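Local coordinates for putative PAS/PAC sensor protein (Nakamurella multipartita DSM 44233, PDB 6HMJ) that senses blue light through a flavin-binding LOV domain and, probably by way of its ANTAR domain, binds RNA to regulate translation, at residues Val33-Ala37 with Val47-His51; Ala148-Val152 with Leu192-Leu196; Phe286-Glu290 with Ile314-Arg318. All blocks are in the same frame, centred on the assembly; numbering follows the deposited sequence.

The three contacts follow one another along the chain, each closing before the next opens. Contact 1 joins two short helices in the N-terminal PAS region. From there the long helix 114-149 runs toward contact 2, where its C-terminal end meets helix 192-202 at the interface with the second subunit; the centres of contacts 1 and 2 are about 69 Å apart. Contact 3 lies in the flavin-binding LOV domain, against strand 310-317, with its centre about 90 Å from that of contact 1 but only about 24 Å from that of contact 2; the nearest atoms of contacts 2 and 3 are about 4 Å apart, without touching. The elongated chain thus places the C-terminal end of helix 114-149 beside the light sensor and far from contact 1.

Contact 1: Val33-Ala37 with Val47-His51; sequences VLGFA and VVLAH
Two helix ends meet through a leucine laid on a histidine ring. Residues 33-34 close helix 28-34, and residues 47-50 lie on helix 45-50; the backbones come nearest at Leu34 and His51, CA to CA 6.7 Å. Leu34 (chi1 m, chi2 t) points toward the second segment, setting its CB over one face of the His51 ring, 4.0 Å from the centroid and 13° off the normal, as a CH-pi contact. Its CD1 continues to 4.3 Å from Val47 CG1 and 4.5 Å from Val48 CG2, both valines being t. These helices belong to the N-terminal PAS region, where the first ends in a Schellman motif with Gly35 as C-prime residue: phi 125° suits glycine, because a CB here would jam against the preceding carbonyl. Past that turn the chain extends at Phe36 (phi/psi -140/146), whose m rotamer with chi2 98° brings CE1 to 3.6 Å from His51 NE2. The two rings meet rim to rim, centroids 5.9 Å apart and planes at 69°. His51 (chi1 m, chi2 100°) folds back on its own helix, donating from ND1 to Val47 O at 3.0 Å.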
loop_
_atom_site.group_PDB
_atom_site.type_symbol
_atom_site.label_atom_id
_atom_site.label_comp_id
_atom_site.label_asym_id
_atom_site.label_seq_id
_atom_site.Cartn_x
_atom_site.Cartn_y
_atom_site.Cartn_z
ATOM N N VAL A 33 -11.014 -6.422 -52.219
ATOM C CA VAL A 33 -9.985 -7.112 -51.448
ATOM C C VAL A 33 -8.658 -7.089 -52.193
ATOM O O VAL A 33 -7.596 -6.877 -51.595
ATOM C CB VAL A 33 -10.428 -8.553 -51.132
ATOM C CG1 VAL A 33 -9.253 -9.370 -50.614
ATOM C CG2 VAL A 33 -11.559 -8.549 -50.117
ATOM N N LEU A 34 -8.692 -7.316 -53.509
ATOM C CA LEU A 34 -7.454 -7.341 -54.277
ATOM C C LEU A 34 -6.843 -5.949 -54.402
ATOM O O LEU A 34 -5.616 -5.822 -54.482
ATOM C CB LEU A 34 -7.716 -7.946 -55.657
ATOM C CG LEU A 34 -8.257 -9.381 -55.644
ATOM C CD1 LEU A 34 -8.473 -9.906 -57.060
ATOM C CD2 LEU A 34 -7.335 -10.315 -54.866
ATOM N N GLY A 35 -7.669 -4.900 -54.410
ATOM C CA GLY A 35 -7.165 -3.540 -54.454
ATOM C C GLY A 35 -7.728 -2.714 -55.592
ATOM O O GLY A 35 -7.087 -1.764 -56.052
ATOM N N PHE A 36 -8.929 -3.059 -56.050
ATOM C CA PHE A 36 -9.542 -2.408 -57.196
ATOM C C PHE A 36 -11.026 -2.202 -56.941
ATOM O O PHE A 36 -11.674 -3.020 -56.286
ATOM C CB PHE A 36 -9.397 -3.240 -58.477
ATOM C CG PHE A 36 -8.009 -3.272 -59.035
ATOM C CD1 PHE A 36 -7.174 -4.343 -58.772
ATOM C CD2 PHE A 36 -7.542 -2.246 -59.839
ATOM C CE1 PHE A 36 -5.895 -4.387 -59.290
ATOM C CE2 PHE A 36 -6.264 -2.283 -60.364
ATOM C CZ PHE A 36 -5.439 -3.356 -60.089
ATOM N N ALA A 37 -11.560 -1.100 -57.457
ATOM C CA ALA A 37 -13.002 -0.951 -57.456
ATOM C C ALA A 37 -13.581 -1.989 -58.418
ATOM O O ALA A 37 -12.906 -2.417 -59.358
ATOM C CB ALA A 37 -13.411 0.452 -57.883
ATOM N N VAL A 47 -6.205 -13.238 -62.668
ATOM C CA VAL A 47 -6.077 -11.999 -61.908
ATOM C C VAL A 47 -5.865 -12.295 -60.429
ATOM O O VAL A 47 -5.042 -11.652 -59.765
ATOM C CB VAL A 47 -7.313 -11.106 -62.126
ATOM C CG1 VAL A 47 -7.259 -9.889 -61.218
ATOM C CG2 VAL A 47 -7.403 -10.665 -63.576
ATOM N N VAL A 48 -6.610 -13.258 -59.886
ATOM C CA VAL A 48 -6.419 -13.652 -58.492
ATOM C C VAL A 48 -4.979 -14.088 -58.251
ATOM O O VAL A 48 -4.298 -13.574 -57.356
ATOM C CB VAL A 48 -7.415 -14.760 -58.103
ATOM C CG1 VAL A 48 -7.070 -15.331 -56.730
ATOM C CG2 VAL A 48 -8.834 -14.221 -58.108
ATOM N N LEU A 49 -4.486 -15.032 -59.059
ATOM C CA LEU A 49 -3.133 -15.540 -58.856
ATOM C C LEU A 49 -2.089 -14.436 -58.949
ATOM O O LEU A 49 -1.031 -14.530 -58.315
ATOM C CB LEU A 49 -2.824 -16.641 -59.867
ATOM C CG LEU A 49 -3.651 -17.918 -59.703
ATOM C CD1 LEU A 49 -3.818 -18.624 -61.041
ATOM C CD2 LEU A 49 -3.034 -18.844 -58.662
ATOM N N ALA A 50 -2.358 -13.390 -59.732
ATOM C CA ALA A 50 -1.410 -12.290 -59.859
ATOM C C ALA A 50 -1.272 -11.498 -58.564
ATOM O O ALA A 50 -0.261 -10.810 -58.381
ATOM C CB ALA A 50 -1.826 -11.360 -61.000
ATOM N N HIS A 51 -2.259 -11.571 -57.671
ATOM C CA HIS A 51 -2.177 -10.918 -56.370
ATOM C C HIS A 51 -1.750 -11.866 -55.256
ATOM O O HIS A 51 -1.671 -11.441 -54.099
ATOM C CB HIS A 51 -3.522 -10.280 -56.009
ATOM C CG HIS A 51 -3.915 -9.150 -56.908
ATOM N ND1 HIS A 51 -4.820 -9.297 -57.936
ATOM C CD2 HIS A 51 -3.522 -7.855 -56.934
ATOM C CE1 HIS A 51 -4.970 -8.139 -58.556
ATOM N NE2 HIS A 51 -4.192 -7.248 -57.969
#

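Contact 2: Ala148-Val152 with Leu192-Leu196; sequences AAFDV and LRRRL. With GOL (glycerol), chain F.
A Schellman motif ends helix 114-149, whose C-terminal part belongs to the ANTAR region, and packs here on the start of helix 192-202. Asp151 is its C-prime residue (phi/psi 50/63), so the helix stops and leaves carbonyls for other donors. Arg193, nearest in register to Ala149 (CA to CA 6.2 Å), uses one: its extended side chain (m, then t, t) carries NE to Ala149 O at 2.8 Å, a long, charged donor that reaches a carbonyl at the end of the helix. Arg193 NH2 also donates to O1 of a glycerol, probably from crystallisation, at 2.9 Å. Ala149 is small enough for its CB to sit 3.8 Å from both Leu192 CD2 and Leu196 CD2, the two leucines sharing a t, p rotamer. Phe150 (m, chi2 -75°) adds apolar bulk, CE2 lying 3.5 Å from Leu196 CD2. Asp151 forms salt bridges with Arg195 of the second subunit, which also packs Ala148 on this chain's Ala148, while helix 351-372 touches Phe150 and Arg193, and helix 172-185 touches Leu192 and Leu196.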
loop_
_atom_site.group_PDB
_atom_site.type_symbol
_atom_site.label_atom_id
_atom_site.label_comp_id
_atom_site.label_asym_id
_atom_site.label_seq_id
_atom_site.Cartn_x
_atom_site.Cartn_y
_atom_site.Cartn_z
ATOM N N ALA A 148 5.446 6.244 4.803
ATOM C CA ALA A 148 4.829 6.875 5.961
ATOM C C ALA A 148 5.035 6.070 7.240
ATOM O O ALA A 148 5.174 6.659 8.317
ATOM C CB ALA A 148 3.336 7.085 5.700
ATOM N N ALA A 149 5.059 4.739 7.148
ATOM C CA ALA A 149 5.236 3.914 8.340
ATOM C C ALA A 149 6.552 4.234 9.036
ATOM O O ALA A 149 6.597 4.390 10.263
ATOM C CB ALA A 149 5.169 2.433 7.973
ATOM N N PHE A 150 7.638 4.325 8.270
ATOM C CA PHE A 150 8.952 4.649 8.806
ATOM C C PHE A 150 9.356 6.097 8.554
ATOM O O PHE A 150 10.486 6.474 8.877
ATOM C CB PHE A 150 10.021 3.724 8.206
ATOM C CG PHE A 150 9.800 2.264 8.490
ATOM C CD1 PHE A 150 10.073 1.741 9.742
ATOM C CD2 PHE A 150 9.346 1.409 7.499
ATOM C CE1 PHE A 150 9.881 0.401 10.004
ATOM C CE2 PHE A 150 9.155 0.063 7.759
ATOM C CZ PHE A 150 9.423 -0.439 9.009
ATOM N N ASP A 151 8.467 6.908 7.987
ATOM C CA ASP A 151 8.748 8.310 7.686
ATOM C C ASP A 151 10.067 8.456 6.923
ATOM O O ASP A 151 11.028 9.073 7.388
ATOM C CB ASP A 151 8.760 9.148 8.966
ATOM C CG ASP A 151 8.875 10.638 8.691
ATOM O OD1 ASP A 151 8.062 11.163 7.904
ATOM O OD2 ASP A 151 9.776 11.286 9.268
ATOM N N VAL A 152 10.092 7.874 5.723
ATOM C CA VAL A 152 11.214 7.997 4.803
ATOM C C VAL A 152 10.660 8.407 3.446
ATOM O O VAL A 152 9.472 8.240 3.160
ATOM C CB VAL A 152 12.030 6.691 4.685
ATOM C CG1 VAL A 152 12.607 6.304 6.036
ATOM C CG2 VAL A 152 11.166 5.564 4.130
ATOM N N LEU A 192 2.756 0.420 14.704
ATOM C CA LEU A 192 2.860 0.118 13.278
ATOM C C LEU A 192 4.250 -0.376 12.887
ATOM O O LEU A 192 4.383 -1.379 12.176
ATOM C CB LEU A 192 2.481 1.354 12.459
ATOM C CG LEU A 192 2.591 1.211 10.939
ATOM C CD1 LEU A 192 1.796 0.010 10.451
ATOM C CD2 LEU A 192 2.115 2.481 10.249
ATOM N N ARG A 193 5.303 0.315 13.327
ATOM C CA ARG A 193 6.643 -0.038 12.860
ATOM C C ARG A 193 7.055 -1.421 13.350
ATOM O O ARG A 193 7.625 -2.210 12.586
ATOM C CB ARG A 193 7.651 1.018 13.302
ATOM C CG ARG A 193 7.389 2.366 12.680
ATOM C CD ARG A 193 8.317 3.438 13.211
ATOM N NE ARG A 193 8.019 4.734 12.605
ATOM C CZ ARG A 193 8.546 5.886 13.000
ATOM N NH1 ARG A 193 9.403 5.920 14.015
ATOM N NH2 ARG A 193 8.210 7.010 12.382
ATOM N N ARG A 194 6.785 -1.731 14.619
ATOM C CA ARG A 194 6.982 -3.093 15.103
ATOM C C ARG A 194 6.143 -4.072 14.293
ATOM O O ARG A 194 6.628 -5.130 13.881
ATOM C CB ARG A 194 6.619 -3.167 16.590
ATOM C CG ARG A 194 6.610 -4.559 17.222
ATOM C CD ARG A 194 8.014 -5.068 17.508
ATOM N NE ARG A 194 7.985 -6.312 18.275
ATOM C CZ ARG A 194 7.678 -6.383 19.568
ATOM N NH1 ARG A 194 7.367 -5.283 20.245
ATOM N NH2 ARG A 194 7.677 -7.555 20.188
ATOM N N ARG A 195 4.882 -3.719 14.047
ATOM C CA ARG A 195 3.984 -4.581 13.286
ATOM C C ARG A 195 4.546 -4.886 11.902
ATOM O O ARG A 195 4.569 -6.043 11.465
ATOM C CB ARG A 195 2.620 -3.901 13.179
ATOM C CG ARG A 195 1.467 -4.807 12.822
ATOM C CD ARG A 195 0.230 -3.978 12.534
ATOM N NE ARG A 195 0.055 -2.923 13.531
ATOM C CZ ARG A 195 -0.597 -1.782 13.322
ATOM N NH1 ARG A 195 -1.146 -1.523 12.141
ATOM N NH2 ARG A 195 -0.693 -0.891 14.299
ATOM N N LEU A 196 4.999 -3.852 11.190
ATOM C CA LEU A 196 5.504 -4.047 9.835
ATOM C C LEU A 196 6.814 -4.826 9.840
ATOM O O LEU A 196 7.054 -5.652 8.952
ATOM C CB LEU A 196 5.682 -2.691 9.155
ATOM C CG LEU A 196 5.949 -2.668 7.651
ATOM C CD1 LEU A 196 4.901 -3.452 6.880
ATOM C CD2 LEU A 196 5.996 -1.225 7.177
HETATM C C1 GOL F . 4.627 7.663 11.494
HETATM O O1 GOL F . 5.757 7.185 10.833
HETATM C C2 GOL F . 3.643 6.475 11.625
HETATM O O2 GOL F . 4.093 5.509 12.519
HETATM C C3 GOL F . 2.312 7.120 12.069
HETATM O O3 GOL F . 1.413 6.073 12.292
#

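Contact 3: Phe286-Glu290 with Ile314-Arg318; sequences FLQAE and IRNFR. With FMN (flavin mononucleotide), chain E.
This is a loop-to-strand contact at the flavin pocket: a 3-10 turn, residues 286-288, lies against strand 310-317. The backbones are closest at Gln288 and Asn316, CA to CA 5.0 Å. Phe317 N donates to Leu287 O at 2.9 Å, and Asn316 CA approaches the same Leu287 O at 3.3 Å. A water donates to Phe286 O (2.7 Å) and Phe317 O (2.9 Å), a second tie. After the turn the chain takes positive phi at Ala289, whose small CB meets Phe317 CD1 at 3.7 Å, the m rotamer of Phe317 turning its ring to the loop. The two amides, each able to donate and accept, read the flavin: Gln288 NE2 (chi1 m, chi2 t) donates to FMN O2 at 2.9 Å and to the ribityl O4' at 3.2 Å, while Asn316 OD1 accepts from FMN N3 at 3.1 Å and also from Asn326, and its ND2 donates to FMN O2 at 3.3 Å. Leu287 and Ile314 supply apolar wall. Such amide recognition of isoalloxazine O2 and N3, with Gln288 four residues after Cys284 and Asn316 on the sheet, is typical of LOV domains.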
loop_
_atom_site.group_PDB
_atom_site.type_symbol
_atom_site.label_atom_id
_atom_site.label_comp_id
_atom_site.label_asym_id
_atom_site.label_seq_id
_atom_site.Cartn_x
_atom_site.Cartn_y
_atom_site.Cartn_z
ATOM N N PHE A 286 16.235 -7.636 36.263
ATOM C CA PHE A 286 15.205 -8.601 35.898
ATOM C C PHE A 286 14.509 -8.236 34.592
ATOM O O PHE A 286 13.889 -9.106 33.972
ATOM C CB PHE A 286 14.161 -8.747 37.011
ATOM C CG PHE A 286 13.510 -7.453 37.431
ATOM C CD1 PHE A 286 12.439 -6.933 36.717
ATOM C CD2 PHE A 286 13.942 -6.780 38.564
ATOM C CE1 PHE A 286 11.831 -5.750 37.111
ATOM C CE2 PHE A 286 13.339 -5.597 38.966
ATOM C CZ PHE A 286 12.281 -5.082 38.241
ATOM N N LEU A 287 14.583 -6.972 34.167
ATOM C CA LEU A 287 13.995 -6.580 32.893
ATOM C C LEU A 287 14.732 -7.195 31.711
ATOM O O LEU A 287 14.178 -7.247 30.608
ATOM C CB LEU A 287 13.984 -5.056 32.763
ATOM C CG LEU A 287 13.097 -4.319 33.766
ATOM C CD1 LEU A 287 13.275 -2.821 33.638
ATOM C CD2 LEU A 287 11.638 -4.703 33.572
ATOM N N GLN A 288 15.962 -7.663 31.919
ATOM C CA GLN A 288 16.725 -8.319 30.870
ATOM C C GLN A 288 16.349 -9.786 30.708
ATOM O O GLN A 288 16.750 -10.408 29.716
ATOM C CB GLN A 288 18.221 -8.207 31.170
ATOM C CG GLN A 288 18.727 -6.776 31.248
ATOM C CD GLN A 288 20.031 -6.663 32.008
ATOM O OE1 GLN A 288 20.779 -7.632 32.125
ATOM N NE2 GLN A 288 20.302 -5.478 32.544
ATOM N N ALA A 289 15.592 -10.344 31.651
ATOM C CA ALA A 289 15.141 -11.733 31.590
ATOM C C ALA A 289 16.315 -12.671 31.321
ATOM O O ALA A 289 16.268 -13.539 30.447
ATOM C CB ALA A 289 14.047 -11.905 30.535
ATOM N N GLU A 290 17.377 -12.499 32.106
ATOM C CA GLU A 290 18.572 -13.331 32.007
ATOM C C GLU A 290 19.116 -13.362 30.580
ATOM O O GLU A 290 19.832 -14.296 30.201
ATOM C CB GLU A 290 18.279 -14.759 32.485
ATOM C CG GLU A 290 17.616 -14.852 33.858
ATOM C CD GLU A 290 18.503 -14.366 34.984
ATOM O OE1 GLU A 290 19.695 -14.098 34.732
ATOM O OE2 GLU A 290 18.006 -14.262 36.127
ATOM N N ILE A 314 18.771 -0.670 25.560
ATOM C CA ILE A 314 18.898 -2.091 25.851
ATOM C C ILE A 314 17.569 -2.772 25.567
ATOM O O ILE A 314 16.501 -2.163 25.663
ATOM C CB ILE A 314 19.355 -2.326 27.312
ATOM C CG1 ILE A 314 19.738 -3.791 27.529
ATOM C CG2 ILE A 314 18.266 -1.899 28.291
ATOM C CD1 ILE A 314 20.444 -4.048 28.846
ATOM N N ARG A 315 17.647 -4.053 25.217
ATOM C CA ARG A 315 16.461 -4.852 24.943
ATOM C C ARG A 315 15.911 -5.391 26.259
ATOM O O ARG A 315 16.651 -5.981 27.053
ATOM C CB ARG A 315 16.818 -5.989 23.983
ATOM C CG ARG A 315 15.635 -6.758 23.410
ATOM C CD ARG A 315 14.892 -5.944 22.358
ATOM N NE ARG A 315 13.901 -6.741 21.635
ATOM C CZ ARG A 315 12.944 -6.231 20.864
ATOM N NH1 ARG A 315 12.838 -4.918 20.710
ATOM N NH2 ARG A 315 12.090 -7.036 20.245
ATOM N N ASN A 316 14.619 -5.171 26.501
ATOM C CA ASN A 316 13.988 -5.518 27.766
ATOM C C ASN A 316 12.706 -6.299 27.516
ATOM O O ASN A 316 12.244 -6.443 26.380
ATOM C CB ASN A 316 13.652 -4.272 28.600
ATOM C CG ASN A 316 14.836 -3.729 29.396
ATOM O OD1 ASN A 316 14.700 -2.693 30.037
ATOM N ND2 ASN A 316 15.979 -4.412 29.367
ATOM N N PHE A 317 12.119 -6.781 28.612
ATOM C CA PHE A 317 10.952 -7.650 28.554
ATOM C C PHE A 317 10.058 -7.368 29.748
ATOM O O PHE A 317 10.539 -7.291 30.882
ATOM C CB PHE A 317 11.378 -9.123 28.535
ATOM C CG PHE A 317 12.458 -9.421 27.537
ATOM C CD1 PHE A 317 13.793 -9.298 27.883
ATOM C CD2 PHE A 317 12.139 -9.798 26.243
ATOM C CE1 PHE A 317 14.787 -9.559 26.962
ATOM C CE2 PHE A 317 13.129 -10.061 25.321
ATOM C CZ PHE A 317 14.454 -9.940 25.679
ATOM N N ARG A 318 8.762 -7.219 29.488
ATOM C CA ARG A 318 7.791 -7.015 30.549
ATOM C C ARG A 318 7.595 -8.313 31.331
ATOM O O ARG A 318 8.132 -9.368 30.984
ATOM C CB ARG A 318 6.464 -6.532 29.964
ATOM C CG ARG A 318 6.603 -5.329 29.041
ATOM C CD ARG A 318 5.256 -4.855 28.509
ATOM N NE ARG A 318 4.554 -5.893 27.759
ATOM C CZ ARG A 318 3.414 -5.703 27.100
ATOM N NH1 ARG A 318 2.840 -4.508 27.083
ATOM N NH2 ARG A 318 2.848 -6.711 26.452
HETATM N N1 FMN E . 18.870 -2.381 33.367
HETATM C C2 FMN E . 17.955 -2.752 32.445
HETATM O O2 FMN E . 18.236 -3.674 31.650
HETATM N N3 FMN E . 16.750 -2.166 32.345
HETATM C C4 FMN E . 16.363 -1.171 33.149
HETATM O O4 FMN E . 15.234 -0.651 33.027
HETATM C C4A FMN E . 17.305 -0.705 34.189
HETATM N N5 FMN E . 16.993 0.290 35.041
HETATM C C5A FMN E . 17.879 0.692 35.980
HETATM C C6 FMN E . 17.523 1.726 36.840
HETATM C C7 FMN E . 18.407 2.160 37.818
HETATM C C7M FMN E . 18.000 3.278 38.740
HETATM C C8 FMN E . 19.744 1.521 37.937
HETATM C C8M FMN E . 20.736 1.964 38.979
HETATM C C9 FMN E . 20.102 0.493 37.078
HETATM C C9A FMN E . 19.222 0.046 36.097
HETATM N N10 FMN E . 19.559 -1.005 35.205
HETATM C C10 FMN E . 18.614 -1.389 34.244
HETATM C "C1'" FMN E . 20.850 -1.703 35.215
HETATM C "C2'" FMN E . 20.764 -2.978 36.030
HETATM O "O2'" FMN E . 19.902 -2.805 37.157
HETATM C "C3'" FMN E . 22.154 -3.353 36.505
HETATM O "O3'" FMN E . 22.680 -2.277 37.297
HETATM C "C4'" FMN E . 23.127 -3.621 35.367
HETATM O "O4'" FMN E . 22.631 -4.664 34.527
HETATM C "C5'" FMN E . 24.456 -3.982 36.013
HETATM O "O5'" FMN E . 25.013 -5.167 35.462
HETATM P P FMN E . 24.890 -6.543 36.279
HETATM O O1P FMN E . 25.569 -7.523 35.358
HETATM O O2P FMN E . 25.625 -6.262 37.569
HETATM O O3P FMN E . 23.409 -6.744 36.493
HETATM O O HOH W 1 11.320 -9.002 33.043
#